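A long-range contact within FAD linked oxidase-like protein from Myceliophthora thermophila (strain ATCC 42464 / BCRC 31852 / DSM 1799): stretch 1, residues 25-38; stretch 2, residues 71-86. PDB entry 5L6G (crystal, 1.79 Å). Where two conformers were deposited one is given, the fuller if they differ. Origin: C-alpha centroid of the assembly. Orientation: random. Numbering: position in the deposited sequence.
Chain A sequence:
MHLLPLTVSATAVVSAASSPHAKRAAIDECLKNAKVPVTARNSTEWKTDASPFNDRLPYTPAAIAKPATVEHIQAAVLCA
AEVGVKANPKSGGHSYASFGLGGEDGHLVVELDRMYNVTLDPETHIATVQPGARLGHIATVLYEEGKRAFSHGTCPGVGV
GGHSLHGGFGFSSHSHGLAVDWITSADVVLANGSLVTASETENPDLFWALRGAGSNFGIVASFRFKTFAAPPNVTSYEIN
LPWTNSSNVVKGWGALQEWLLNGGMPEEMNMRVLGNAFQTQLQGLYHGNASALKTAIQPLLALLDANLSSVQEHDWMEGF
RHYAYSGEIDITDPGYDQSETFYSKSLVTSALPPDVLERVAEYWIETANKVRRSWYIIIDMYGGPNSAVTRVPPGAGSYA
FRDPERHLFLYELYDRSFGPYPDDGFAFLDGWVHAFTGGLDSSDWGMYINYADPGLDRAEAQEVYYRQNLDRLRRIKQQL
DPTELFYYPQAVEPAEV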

# COMPACT_ATOMS: atom_id res chain seq x y z
N ALA A 25 -26.32 -11.04 18.98
CA ALA A 25 -25.85 -12.39 18.60
C ALA A 25 -24.74 -12.86 19.55
O ALA A 25 -24.34 -12.11 20.44
CB ALA A 25 -25.37 -12.41 17.16
N ALA A 26 -24.27 -14.09 19.36
CA ALA A 26 -23.26 -14.66 20.25
C ALA A 26 -21.96 -13.82 20.28
O ALA A 26 -21.36 -13.63 21.33
CB ALA A 26 -22.96 -16.09 19.84
N ILE A 27 -21.56 -13.27 19.15
CA ILE A 27 -20.32 -12.47 19.11
C ILE A 27 -20.48 -11.22 19.98
O ILE A 27 -19.55 -10.79 20.65
CB ILE A 27 -19.90 -12.09 17.68
CG1 ILE A 27 -18.50 -11.47 17.64
CG2 ILE A 27 -20.89 -11.11 17.05
CD1 ILE A 27 -17.40 -12.33 18.22
N ASP A 28 -21.69 -10.66 20.00
CA ASP A 28 -21.95 -9.43 20.75
C ASP A 28 -21.90 -9.69 22.23
O ASP A 28 -21.29 -8.95 23.00
CB ASP A 28 -23.29 -8.85 20.34
CG ASP A 28 -23.39 -8.64 18.87
OD1 ASP A 28 -22.69 -7.75 18.36
OD2 ASP A 28 -24.15 -9.40 18.21
N GLU A 29 -22.55 -10.78 22.63
CA GLU A 29 -22.54 -11.20 24.01
C GLU A 29 -21.14 -11.56 24.48
O GLU A 29 -20.78 -11.27 25.61
CB GLU A 29 -23.47 -12.39 24.19
CG GLU A 29 -24.93 -12.08 23.93
CD GLU A 29 -25.41 -10.81 24.63
OE1 GLU A 29 -25.17 -10.65 25.86
OE2 GLU A 29 -26.02 -9.95 23.93
N CYS A 30 -20.36 -12.21 23.62
CA CYS A 30 -18.98 -12.58 24.00
C CYS A 30 -18.17 -11.31 24.29
O CYS A 30 -17.48 -11.20 25.30
CB CYS A 30 -18.29 -13.36 22.88
SG CYS A 30 -16.72 -14.04 23.43
N LEU A 31 -18.26 -10.35 23.39
CA LEU A 31 -17.50 -9.11 23.53
C LEU A 31 -17.92 -8.33 24.78
O LEU A 31 -17.07 -7.77 25.49
CB LEU A 31 -17.67 -8.26 22.28
CG LEU A 31 -17.05 -8.85 21.00
CD1 LEU A 31 -17.52 -8.07 19.78
CD2 LEU A 31 -15.53 -8.85 21.06
N LYS A 32 -19.22 -8.34 25.07
CA LYS A 32 -19.74 -7.64 26.23
C LYS A 32 -19.18 -8.28 27.50
O LYS A 32 -18.63 -7.58 28.34
CB LYS A 32 -21.26 -7.69 26.23
CG LYS A 32 -21.91 -6.83 27.30
CD LYS A 32 -23.42 -6.83 27.09
CE LYS A 32 -24.14 -6.24 28.29
NZ LYS A 32 -23.88 -4.77 28.39
N ASN A 33 -19.30 -9.61 27.61
CA ASN A 33 -18.80 -10.30 28.81
C ASN A 33 -17.30 -10.12 28.93
O ASN A 33 -16.77 -10.01 30.03
CB ASN A 33 -19.10 -11.80 28.82
CG ASN A 33 -18.38 -12.52 29.96
OD1 ASN A 33 -18.71 -12.33 31.13
ND2 ASN A 33 -17.38 -13.33 29.62
N ALA A 34 -16.61 -10.05 27.79
CA ALA A 34 -15.15 -9.86 27.78
C ALA A 34 -14.71 -8.41 28.01
O ALA A 34 -13.52 -8.13 28.04
CB ALA A 34 -14.53 -10.41 26.51
N LYS A 35 -15.67 -7.50 28.19
CA LYS A 35 -15.39 -6.08 28.46
C LYS A 35 -14.65 -5.41 27.30
O LYS A 35 -13.83 -4.52 27.50
CB LYS A 35 -14.60 -5.91 29.78
CG LYS A 35 -15.21 -6.60 30.99
CD LYS A 35 -14.32 -6.40 32.22
CE LYS A 35 -14.79 -7.19 33.43
NZ LYS A 35 -16.23 -6.95 33.72
N VAL A 36 -14.94 -5.85 26.08
CA VAL A 36 -14.37 -5.24 24.89
C VAL A 36 -15.31 -4.12 24.43
O VAL A 36 -16.49 -4.36 24.21
CB VAL A 36 -14.24 -6.26 23.75
CG1 VAL A 36 -13.67 -5.58 22.51
CG2 VAL A 36 -13.39 -7.45 24.17
N PRO A 37 -14.79 -2.89 24.29
CA PRO A 37 -15.64 -1.82 23.77
C PRO A 37 -16.09 -2.16 22.35
O PRO A 37 -15.33 -2.79 21.60
CB PRO A 37 -14.72 -0.58 23.77
CG PRO A 37 -13.53 -0.94 24.58
CD PRO A 37 -13.40 -2.44 24.50
N VAL A 38 -17.31 -1.77 21.99
CA VAL A 38 -17.83 -2.04 20.66
C VAL A 38 -18.57 -0.83 20.11
O VAL A 38 -18.96 0.07 20.86
CB VAL A 38 -18.79 -3.27 20.63
CG1 VAL A 38 -18.05 -4.55 20.99
CG2 VAL A 38 -20.02 -3.05 21.51
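Stretch 2 71-86: EHIQAAVLCAAEVGVK

Residues 71-83 of stretch 2 form a helix that runs roughly antiparallel to helix 26-33, at 144° between their N-to-C directions, with the axes 9.2 Å apart at closest approach. Register therefore descends: Ile27 is level with Val83, Cys30 with Cys79, Leu31 with Ala76, Ala34 with Ala75, and Val36 with His72.

A disulfide pins the center. Cys30 (chi1 t) and Cys79 (chi1 m, -88°) both point CB toward the partner helix, bringing SG to SG at 2.1 Å with chi3 of -83°, close to the unstrained value. Around it the packing is apolar. Ile27 leaves its backbone sideways, but its t, p rotamer carries CD1 inward to Cys79 CB and Val85 CG2, both at 3.9 Å. Leu31, in the m, t rotamer, likewise bends CD2 to 4.0 Å from Ala76 CB. Ala34 and Ala75 point CB toward each other's stretch, and their methyls meet with Ala34 CB 4.1 Å from Ala75 CB. Val83, chi1 t, lays both methyls against Ala26 (CG1 4.0 Å and CG2 4.1 Å from Ala26 CB), and Val83 CG2 also reaches Cys30 CB at 3.9 Å; Gly84 then ends the helix with a positive phi that favors glycine.

Beyond the Schellman turn at Lys35, Val36 (chi1 t) buries its branched apolar side chain, CG2 3.4 Å from Ala75 CB. His72, chi1 m, suits its place twice: its flat ring accepts a CH-pi contact from Pro37, whose CD sits 3.3 Å from the ring centroid, while a water bridges His72 NE2 (2.6 Å) and Lys35 O (2.9 Å).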

# COMPACT_ATOMS: atom_id res chain seq x y z
N GLU A 71 -5.07 -5.66 25.11
CA GLU A 71 -5.97 -6.56 25.84
C GLU A 71 -7.33 -6.69 25.16
O GLU A 71 -7.89 -7.78 25.09
CB GLU A 71 -6.19 -6.10 27.29
CG GLU A 71 -5.01 -6.34 28.22
CD GLU A 71 -4.11 -5.12 28.46
OE1 GLU A 71 -4.07 -4.18 27.64
OE2 GLU A 71 -3.43 -5.10 29.50
N HIS A 72 -7.88 -5.56 24.72
CA HIS A 72 -9.14 -5.56 24.00
C HIS A 72 -9.00 -6.32 22.69
O HIS A 72 -9.90 -7.07 22.31
CB HIS A 72 -9.63 -4.15 23.72
CG HIS A 72 -10.06 -3.42 24.95
ND1 HIS A 72 -10.10 -2.05 25.02
CD2 HIS A 72 -10.45 -3.87 26.16
CE1 HIS A 72 -10.50 -1.68 26.22
NE2 HIS A 72 -10.72 -2.77 26.93
N ILE A 73 -7.85 -6.15 22.02
CA ILE A 73 -7.60 -6.88 20.77
C ILE A 73 -7.57 -8.38 21.03
O ILE A 73 -8.20 -9.16 20.30
CB ILE A 73 -6.30 -6.44 20.06
CG1 ILE A 73 -6.39 -4.96 19.69
CG2 ILE A 73 -6.08 -7.28 18.81
CD1 ILE A 73 -5.08 -4.35 19.21
N GLN A 74 -6.88 -8.79 22.09
CA GLN A 74 -6.79 -10.21 22.41
C GLN A 74 -8.15 -10.78 22.69
O GLN A 74 -8.47 -11.87 22.21
CB GLN A 74 -5.96 -10.44 23.65
CG GLN A 74 -4.52 -10.17 23.46
CD GLN A 74 -3.80 -10.28 24.77
OE1 GLN A 74 -3.60 -9.27 25.46
NE2 GLN A 74 -3.45 -11.52 25.16
N ALA A 75 -8.92 -10.04 23.49
CA ALA A 75 -10.23 -10.49 23.90
C ALA A 75 -11.17 -10.61 22.71
O ALA A 75 -11.97 -11.56 22.64
CB ALA A 75 -10.81 -9.56 24.95
N ALA A 76 -11.11 -9.63 21.80
CA ALA A 76 -11.93 -9.65 20.59
C ALA A 76 -11.58 -10.86 19.74
O ALA A 76 -12.47 -11.59 19.29
CB ALA A 76 -11.74 -8.38 19.77
N VAL A 77 -10.29 -11.08 19.54
CA VAL A 77 -9.84 -12.23 18.75
C VAL A 77 -10.36 -13.54 19.35
O VAL A 77 -10.90 -14.40 18.63
CB VAL A 77 -8.32 -12.27 18.65
CG1 VAL A 77 -7.83 -13.63 18.14
CG2 VAL A 77 -7.85 -11.15 17.72
N LEU A 78 -10.21 -13.69 20.67
CA LEU A 78 -10.65 -14.90 21.33
C LEU A 78 -12.15 -15.12 21.17
O LEU A 78 -12.60 -16.27 21.02
CB LEU A 78 -10.31 -14.84 22.80
CG LEU A 78 -8.83 -15.06 23.08
CD1 LEU A 78 -8.46 -14.48 24.45
CD2 LEU A 78 -8.53 -16.56 23.04
N CYS A 79 -12.90 -14.02 21.20
CA CYS A 79 -14.35 -14.09 21.06
C CYS A 79 -14.75 -14.64 19.69
O CYS A 79 -15.60 -15.52 19.60
CB CYS A 79 -14.99 -12.72 21.32
SG CYS A 79 -15.35 -12.50 23.07
N ALA A 80 -14.11 -14.11 18.65
CA ALA A 80 -14.30 -14.61 17.30
C ALA A 80 -14.00 -16.09 17.23
O ALA A 80 -14.75 -16.84 16.63
CB ALA A 80 -13.43 -13.87 16.32
N ALA A 81 -12.88 -16.49 17.81
CA ALA A 81 -12.50 -17.90 17.81
C ALA A 81 -13.53 -18.76 18.54
O ALA A 81 -13.92 -19.82 18.05
CB ALA A 81 -11.13 -18.09 18.44
N GLU A 82 -13.91 -18.33 19.74
CA GLU A 82 -14.86 -19.06 20.57
C GLU A 82 -16.25 -19.16 19.92
O GLU A 82 -16.88 -20.21 19.92
CB GLU A 82 -14.92 -18.40 21.97
CG GLU A 82 -16.02 -18.86 22.91
CD GLU A 82 -15.96 -18.10 24.24
OE1 GLU A 82 -14.88 -17.56 24.57
OE2 GLU A 82 -17.01 -18.03 24.93
N VAL A 83 -16.72 -18.04 19.37
CA VAL A 83 -18.06 -17.94 18.79
C VAL A 83 -18.10 -18.59 17.41
O VAL A 83 -19.12 -19.20 17.04
CB VAL A 83 -18.48 -16.45 18.75
CG1 VAL A 83 -19.58 -16.18 17.75
CG2 VAL A 83 -18.90 -16.02 20.14
N GLY A 84 -17.01 -18.47 16.65
CA GLY A 84 -16.90 -19.14 15.36
C GLY A 84 -17.28 -18.21 14.24
O GLY A 84 -18.08 -18.55 13.38
N VAL A 85 -16.70 -17.01 14.27
CA VAL A 85 -16.81 -16.07 13.19
C VAL A 85 -15.38 -15.66 12.84
O VAL A 85 -14.45 -15.84 13.63
CB VAL A 85 -17.71 -14.84 13.53
CG1 VAL A 85 -19.15 -15.28 13.82
CG2 VAL A 85 -17.15 -14.04 14.70
N LYS A 86 -15.20 -15.15 11.64
CA LYS A 86 -13.91 -14.68 11.19
C LYS A 86 -13.70 -13.29 11.77
O LYS A 86 -14.67 -12.63 12.17
CB LYS A 86 -13.86 -14.64 9.67
CG LYS A 86 -14.10 -15.99 9.02
CD LYS A 86 -13.09 -17.03 9.46
CE LYS A 86 -13.31 -18.33 8.68
NZ LYS A 86 -12.30 -19.38 9.02
O HOH W 1 -12.03 -2.99 29.13